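Phospholethanolamine N-methyltransferase 2 (Haemonchus contortus, PDB 4KRI) probably catalyses S-adenosylmethionine-dependent N-methylation of phosphoethanolamine derivatives such as phosphomonomethylethanolamine on the nematode route to phosphocholine. Local coordinates at residues L334-S337 with F338-Y341; S408-K411 with S412-Q415. One frame throughout, in Å; residues are numbered along the deposited sequence.

Interaction 1 (L334-S337 with F338-Y341); sequences LSES and FKEY. With 1SH (2-(methylamino)ethyl dihydrogen phosphate), chain E.
Ser-335 and Phe-338 meet at the start of helix 336-345, where the hydroxyl OG of Ser-335 accepts the amide N-H of Phe-338 at 3.0 Å from OG to N, with an N-H...O angle of 155°. This is an N-cap. With chi1 at 75°, OG stands between the backbone N and the carbonyl carbon of Ser-335, from where it can meet an amide of the first turn that has no helical carbonyl before it. Serine suits the place because its oxygen sits a single bond beyond CB. The carbonyl of the same residue starts the main-chain pattern, Lys-339 N lying 3.0 Å from Ser-335 O. One turn beyond the capped amide of Phe-338, Tyr-341 donates its OH to phosphate oxygen O1 of phosphomonomethylethanolamine, 2.7 Å away and near the plane of the phenol ring.

Around the cap, CD2 of Leu-334 comes obliquely to the Phe-338 ring, 4.1 Å from its CD2, while CB of Leu-334 rests on the aliphatic chain of Lys-339, 3.6 Å from CD. Bent at chi2 and chi3, that lysine carries its NZ to a water 2.9 Å away, which gives a weak hydrogen bond to Leu-334 O; NZ also forms a long salt bridge, 4.0 Å, with OE1 of Glu-336. The carboxylates of Glu-336 and Glu-340 stand nearly perpendicular, OE2 to OE2 3.4 Å, a like-charge approach that the nearby lysine probably eases.

Further out, Asn-421 accepts from Ser-335 N, and Tyr-416 bonds to Ser-337 OG and meets the rings of Phe-338 and Tyr-341. The hydroxyl bond that Tyr-341 gives to O1 is consistent with helping to hold the phosphate, from a helix whose first turn is capped by the serine just before it.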
ATOM      1  N   LEU A 334     -30.683 -10.148   4.622  1.00 35.77           N
ATOM      2  CA  LEU A 334     -30.016  -8.868   4.399  1.00 39.93           C
ATOM      3  C   LEU A 334     -31.020  -7.718   4.302  1.00 38.04           C
ATOM      4  O   LEU A 334     -32.008  -7.816   3.582  1.00 43.79           O
ATOM      5  CB  LEU A 334     -29.164  -8.927   3.128  1.00 45.73           C
ATOM      6  CG  LEU A 334     -28.048  -9.976   3.114  1.00 46.96           C
ATOM      7  CD1 LEU A 334     -27.064  -9.704   1.987  1.00 47.62           C
ATOM      8  CD2 LEU A 334     -27.332 -10.023   4.457  1.00 38.11           C
ATOM      9  N   SER A 335     -30.764  -6.632   5.028  1.00 39.23           N
ATOM     10  CA  SER A 335     -31.614  -5.442   4.942  1.00 40.60           C
ATOM     11  C   SER A 335     -31.164  -4.523   3.808  1.00 39.15           C
ATOM     12  O   SER A 335     -29.998  -4.537   3.416  1.00 35.00           O
ATOM     13  CB  SER A 335     -31.602  -4.670   6.258  1.00 39.19           C
ATOM     14  OG  SER A 335     -30.385  -3.962   6.415  1.00 41.61           O
ATOM     15  N   GLU A 336     -32.092  -3.727   3.281  1.00 40.35           N
ATOM     16  CA  GLU A 336     -31.772  -2.788   2.208  1.00 39.08           C
ATOM     17  C   GLU A 336     -30.732  -1.774   2.682  1.00 42.08           C
ATOM     18  O   GLU A 336     -29.882  -1.326   1.913  1.00 37.61           O
ATOM     19  CB  GLU A 336     -33.055  -2.094   1.707  1.00 46.42           C
ATOM     20  CG  GLU A 336     -32.844  -1.048   0.611  1.00 54.97           C
ATOM     21  CD  GLU A 336     -32.324  -1.632  -0.696  1.00 66.34           C
ATOM     22  OE1 GLU A 336     -32.424  -2.863  -0.894  1.00 70.31           O
ATOM     23  OE2 GLU A 336     -31.813  -0.852  -1.530  1.00 69.62           O
ATOM     24  N   SER A 337     -30.801  -1.426   3.963  1.00 36.35           N
ATOM     25  CA  SER A 337     -29.869  -0.482   4.558  1.00 38.18           C
ATOM     26  C   SER A 337     -28.456  -1.064   4.606  1.00 33.98           C
ATOM     27  O   SER A 337     -27.497  -0.366   4.335  1.00 33.66           O
ATOM     28  CB  SER A 337     -30.333  -0.110   5.964  1.00 46.54           C
ATOM     29  OG  SER A 337     -29.348   0.650   6.630  1.00 54.20           O
ATOM     30  N   PHE A 338     -28.341  -2.345   4.941  1.00 31.94           N
ATOM     31  CA  PHE A 338     -27.029  -2.988   4.971  1.00 32.33           C
ATOM     32  C   PHE A 338     -26.470  -3.083   3.559  1.00 35.70           C
ATOM     33  O   PHE A 338     -25.284  -2.845   3.325  1.00 32.18           O
ATOM     34  CB  PHE A 338     -27.138  -4.379   5.600  1.00 29.56           C
ATOM     35  CG  PHE A 338     -25.856  -5.169   5.573  1.00 34.27           C
ATOM     36  CD1 PHE A 338     -24.788  -4.826   6.399  1.00 35.09           C
ATOM     37  CD2 PHE A 338     -25.720  -6.265   4.725  1.00 36.36           C
ATOM     38  CE1 PHE A 338     -23.600  -5.561   6.370  1.00 32.30           C
ATOM     39  CE2 PHE A 338     -24.540  -7.001   4.689  1.00 36.26           C
ATOM     40  CZ  PHE A 338     -23.481  -6.650   5.513  1.00 30.14           C
ATOM     41  N   LYS A 339     -27.333  -3.435   2.615  1.00 34.88           N
ATOM     42  CA  LYS A 339     -26.928  -3.570   1.220  1.00 34.46           C
ATOM     43  C   LYS A 339     -26.469  -2.233   0.624  1.00 33.92           C
ATOM     44  O   LYS A 339     -25.506  -2.188  -0.146  1.00 34.41           O
ATOM     45  CB  LYS A 339     -28.056  -4.218   0.396  1.00 33.96           C
ATOM     46  CG  LYS A 339     -28.183  -5.735   0.639  1.00 34.50           C
ATOM     47  CD  LYS A 339     -29.638  -6.229   0.737  1.00 51.12           C
ATOM     48  CE  LYS A 339     -30.299  -6.423  -0.613  1.00 55.49           C
ATOM     49  NZ  LYS A 339     -31.758  -6.760  -0.462  1.00 43.19           N
ATOM     50  N   GLU A 340     -27.140  -1.147   0.993  1.00 31.58           N
ATOM     51  CA  GLU A 340     -26.719   0.181   0.550  1.00 31.14           C
ATOM     52  C   GLU A 340     -25.376   0.556   1.176  1.00 33.91           C
ATOM     53  O   GLU A 340     -24.544   1.184   0.529  1.00 33.93           O
ATOM     54  CB  GLU A 340     -27.775   1.245   0.878  1.00 35.42           C
ATOM     55  CG  GLU A 340     -29.059   1.121   0.065  1.00 39.16           C
ATOM     56  CD  GLU A 340     -30.077   2.188   0.428  1.00 59.32           C
ATOM     57  OE1 GLU A 340     -29.738   3.090   1.229  1.00 66.79           O
ATOM     58  OE2 GLU A 340     -31.217   2.121  -0.085  1.00 69.07           O
ATOM     59  N   TYR A 341     -25.175   0.174   2.435  1.00 30.02           N
ATOM     60  CA  TYR A 341     -23.901   0.389   3.119  1.00 30.66           C
ATOM     61  C   TYR A 341     -22.805  -0.393   2.402  1.00 30.97           C
ATOM     62  O   TYR A 341     -21.731   0.148   2.124  1.00 29.77           O
ATOM     63  CB  TYR A 341     -24.025  -0.028   4.597  1.00 32.50           C
ATOM     64  CG  TYR A 341     -22.722  -0.311   5.325  1.00 32.20           C
ATOM     65  CD1 TYR A 341     -21.884   0.722   5.726  1.00 30.46           C
ATOM     66  CD2 TYR A 341     -22.353  -1.612   5.641  1.00 33.32           C
ATOM     67  CE1 TYR A 341     -20.693   0.457   6.400  1.00 26.67           C
ATOM     68  CE2 TYR A 341     -21.167  -1.883   6.306  1.00 29.52           C
ATOM     69  CZ  TYR A 341     -20.356  -0.849   6.693  1.00 27.54           C
ATOM     70  OH  TYR A 341     -19.189  -1.128   7.369  1.00 29.81           O
TER
HETATM   71  O4  1SH E 702     -16.801   0.380   9.681  0.53 29.31           O
HETATM   72  P1  1SH E 702     -16.476   1.162   8.411  0.53 31.71           P
HETATM   73  O1  1SH E 702     -17.222   0.655   7.240  0.53 29.14           O
HETATM   74  O3  1SH E 702     -16.809   2.685   8.643  0.53 30.09           O
HETATM   75  O2  1SH E 702     -14.934   0.981   8.099  0.53 30.24           O
HETATM   76  C1  1SH E 702     -14.052   1.249   9.060  0.53 30.97           C
HETATM   77  C2  1SH E 702     -12.612   0.846   8.772  0.53 30.60           C
HETATM   78  N1  1SH E 702     -12.333  -0.559   8.661  0.53 31.16           N
HETATM   79  C3  1SH E 702     -10.990  -0.699   8.229  0.53 21.13           C
HETATM   80  O   HOH W   1     -33.770  -5.915   1.501  1.00 49.59           O

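Interaction 2 (S408-K411 with S412-Q415); sequences SGWK and SKLQ. With 1SH (2-(methylamino)ethyl dihydrogen phosphate), chain E.
A chain bent at chi3 (-77°) after an extended chi2 turns the end of Lys-413 back along its own helix toward the indole of Trp-410, one turn earlier, and the two side chains run next to each other in the same direction. NZ settles over one face of the tryptophan, 3.3 Å from the centroid of the six-membered ring and only 8° off its normal, a close cation-pi contact. CE follows over the same face in a CH-pi contact. From there NZ donates to phosphate oxygen O4 of the bound phosphomonomethylethanolamine, with 2.6 Å between NZ and O4. Lysine suits this place because its long chain carries an amino group that would place positive charge over the pi face and beside the phosphate at once.

The pair is an i to i+3 contact on helix 400-418, in the half of this di-domain enzyme with the Rossmann-like methyltransferase fold, where S-adenosylhomocysteine also binds. Trp-410 is held by NE1, which bonds to OE2 of Glu-383, and it packs on Phe-197 and Tyr-193, which also hydrogen-bonds the ligand.

On another side of the helix, Ser-412 folds its hydroxyl back on the preceding turn. Ser-408 O therefore takes two bonds, from OG at 3.0 Å and from N of Ser-412 at 2.9 Å, reaching it from opposite faces of the carbonyl plane. Leu-414, apolar, turns instead to Leu-380 and Leu-381 of helix 373-389.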
ATOM      1  N   SER A 408     -23.641   7.910  13.776  1.00 40.71           N
ATOM      2  CA  SER A 408     -24.650   7.195  13.001  1.00 38.90           C
ATOM      3  C   SER A 408     -24.091   5.918  12.395  1.00 33.97           C
ATOM      4  O   SER A 408     -24.810   4.937  12.231  1.00 37.91           O
ATOM      5  CB  SER A 408     -25.201   8.089  11.895  1.00 52.35           C
ATOM      6  OG  SER A 408     -25.983   9.130  12.449  1.00 64.10           O
ATOM      7  N   GLY A 409     -22.808   5.932  12.060  1.00 37.10           N
ATOM      8  CA  GLY A 409     -22.190   4.747  11.502  1.00 40.74           C
ATOM      9  C   GLY A 409     -22.129   3.628  12.517  1.00 35.48           C
ATOM     10  O   GLY A 409     -22.394   2.463  12.207  1.00 34.83           O
ATOM     11  N   TRP A 410     -21.771   3.975  13.745  1.00 39.67           N
ATOM     12  CA  TRP A 410     -21.633   2.958  14.777  1.00 31.69           C
ATOM     13  C   TRP A 410     -23.008   2.435  15.191  1.00 40.95           C
ATOM     14  O   TRP A 410     -23.190   1.225  15.368  1.00 34.10           O
ATOM     15  CB  TRP A 410     -20.799   3.492  15.951  1.00 38.10           C
ATOM     16  CG  TRP A 410     -19.342   3.102  15.862  1.00 36.91           C
ATOM     17  CD1 TRP A 410     -18.658   2.316  16.743  1.00 35.87           C
ATOM     18  CD2 TRP A 410     -18.399   3.449  14.824  1.00 34.05           C
ATOM     19  NE1 TRP A 410     -17.355   2.159  16.331  1.00 34.68           N
ATOM     20  CE2 TRP A 410     -17.170   2.848  15.160  1.00 36.85           C
ATOM     21  CE3 TRP A 410     -18.475   4.224  13.660  1.00 32.25           C
ATOM     22  CZ2 TRP A 410     -16.020   2.990  14.369  1.00 32.59           C
ATOM     23  CZ3 TRP A 410     -17.322   4.365  12.872  1.00 29.08           C
ATOM     24  CH2 TRP A 410     -16.120   3.745  13.230  1.00 36.94           C
ATOM     25  N   LYS A 411     -23.983   3.336  15.293  1.00 39.55           N
ATOM     26  CA  LYS A 411     -25.370   2.927  15.517  1.00 40.41           C
ATOM     27  C   LYS A 411     -25.819   1.928  14.444  1.00 40.75           C
ATOM     28  O   LYS A 411     -26.365   0.871  14.756  1.00 40.13           O
ATOM     29  CB  LYS A 411     -26.304   4.143  15.522  1.00 35.00           C
ATOM     30  CG  LYS A 411     -27.755   3.784  15.836  1.00 43.27           C
ATOM     31  CD  LYS A 411     -28.718   4.930  15.550  1.00 47.13           C
ATOM     32  CE  LYS A 411     -30.171   4.483  15.775  1.00 58.93           C
ATOM     33  NZ  LYS A 411     -31.184   5.528  15.421  1.00 67.87           N
ATOM     34  N   SER A 412     -25.559   2.260  13.182  1.00 42.30           N
ATOM     35  CA  SER A 412     -25.940   1.396  12.065  1.00 32.98           C
ATOM     36  C   SER A 412     -25.290   0.011  12.080  1.00 32.29           C
ATOM     37  O   SER A 412     -25.962  -0.998  11.851  1.00 34.74           O
ATOM     38  CB  SER A 412     -25.665   2.095  10.733  1.00 41.40           C
ATOM     39  OG  SER A 412     -26.564   3.175  10.545  1.00 43.68           O
ATOM     40  N   LYS A 413     -23.985  -0.044  12.330  1.00 36.30           N
ATOM     41  CA  LYS A 413     -23.293  -1.329  12.396  1.00 33.15           C
ATOM     42  C   LYS A 413     -23.872  -2.235  13.480  1.00 34.12           C
ATOM     43  O   LYS A 413     -23.997  -3.443  13.288  1.00 33.27           O
ATOM     44  CB  LYS A 413     -21.780  -1.126  12.559  1.00 30.64           C
ATOM     45  CG  LYS A 413     -21.114  -0.732  11.245  1.00 34.09           C
ATOM     46  CD  LYS A 413     -19.627  -0.486  11.392  1.00 32.34           C
ATOM     47  CE  LYS A 413     -19.359   0.862  12.024  1.00 28.37           C
ATOM     48  NZ  LYS A 413     -17.903   1.156  11.935  1.00 28.30           N
ATOM     49  N   LEU A 414     -24.264  -1.644  14.603  1.00 36.35           N
ATOM     50  CA  LEU A 414     -24.901  -2.405  15.670  1.00 41.27           C
ATOM     51  C   LEU A 414     -26.198  -3.074  15.186  1.00 43.72           C
ATOM     52  O   LEU A 414     -26.436  -4.252  15.462  1.00 38.63           O
ATOM     53  CB  LEU A 414     -25.139  -1.509  16.895  1.00 36.71           C
ATOM     54  CG  LEU A 414     -23.826  -1.221  17.638  1.00 43.43           C
ATOM     55  CD1 LEU A 414     -23.943  -0.068  18.626  1.00 40.61           C
ATOM     56  CD2 LEU A 414     -23.350  -2.484  18.345  1.00 40.13           C
ATOM     57  N   GLN A 415     -27.009  -2.343  14.429  1.00 37.85           N
ATOM     58  CA  GLN A 415     -28.211  -2.932  13.845  1.00 37.60           C
ATOM     59  C   GLN A 415     -27.900  -3.980  12.757  1.00 39.88           C
ATOM     60  O   GLN A 415     -28.621  -4.976  12.619  1.00 38.40           O
ATOM     61  CB  GLN A 415     -29.142  -1.843  13.304  1.00 39.95           C
ATOM     62  CG  GLN A 415     -30.502  -2.376  12.866  1.00 44.34           C
ATOM     63  CD  GLN A 415     -31.239  -3.107  13.985  1.00 51.92           C
ATOM     64  OE1 GLN A 415     -31.385  -2.585  15.096  1.00 60.10           O
ATOM     65  NE2 GLN A 415     -31.703  -4.326  13.697  1.00 48.98           N
TER
HETATM   66  O4  1SH E 702     -16.801   0.380   9.681  0.53 29.31           O
HETATM   67  P1  1SH E 702     -16.476   1.162   8.411  0.53 31.71           P
HETATM   68  O1  1SH E 702     -17.222   0.655   7.240  0.53 29.14           O
HETATM   69  O3  1SH E 702     -16.809   2.685   8.643  0.53 30.09           O
HETATM   70  O2  1SH E 702     -14.934   0.981   8.099  0.53 30.24           O
HETATM   71  C1  1SH E 702     -14.052   1.249   9.060  0.53 30.97           C
HETATM   72  C2  1SH E 702     -12.612   0.846   8.772  0.53 30.60           C
HETATM   73  N1  1SH E 702     -12.333  -0.559   8.661  0.53 31.16           N
HETATM   74  C3  1SH E 702     -10.990  -0.699   8.229  0.53 21.13           C

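How the interactions relate
Interaction 1 comes first along the chain, at the start of helix 336-345, which follows strand 320-329; interaction 2 lies later, within helix 400-418. Their centres are about 12 Å apart, and both belong to the methyltransferase half of the protein, on the same side of the chain's centre. They touch directly where Tyr-341 OH packs against Lys-413 CD, 4.1 Å apart. Each interaction contributes one phosphate contact, Tyr-341 to O1 and Lys-413 to O4; Arg-345 at the end of the first helix, Tyr-193, Tyr-327 and Tyr-347 also hydrogen-bond the same ligand. Elements distant in sequence thus converge on the phosphate end of phosphomonomethylethanolamine, consistent with recognition of the substrate through that group.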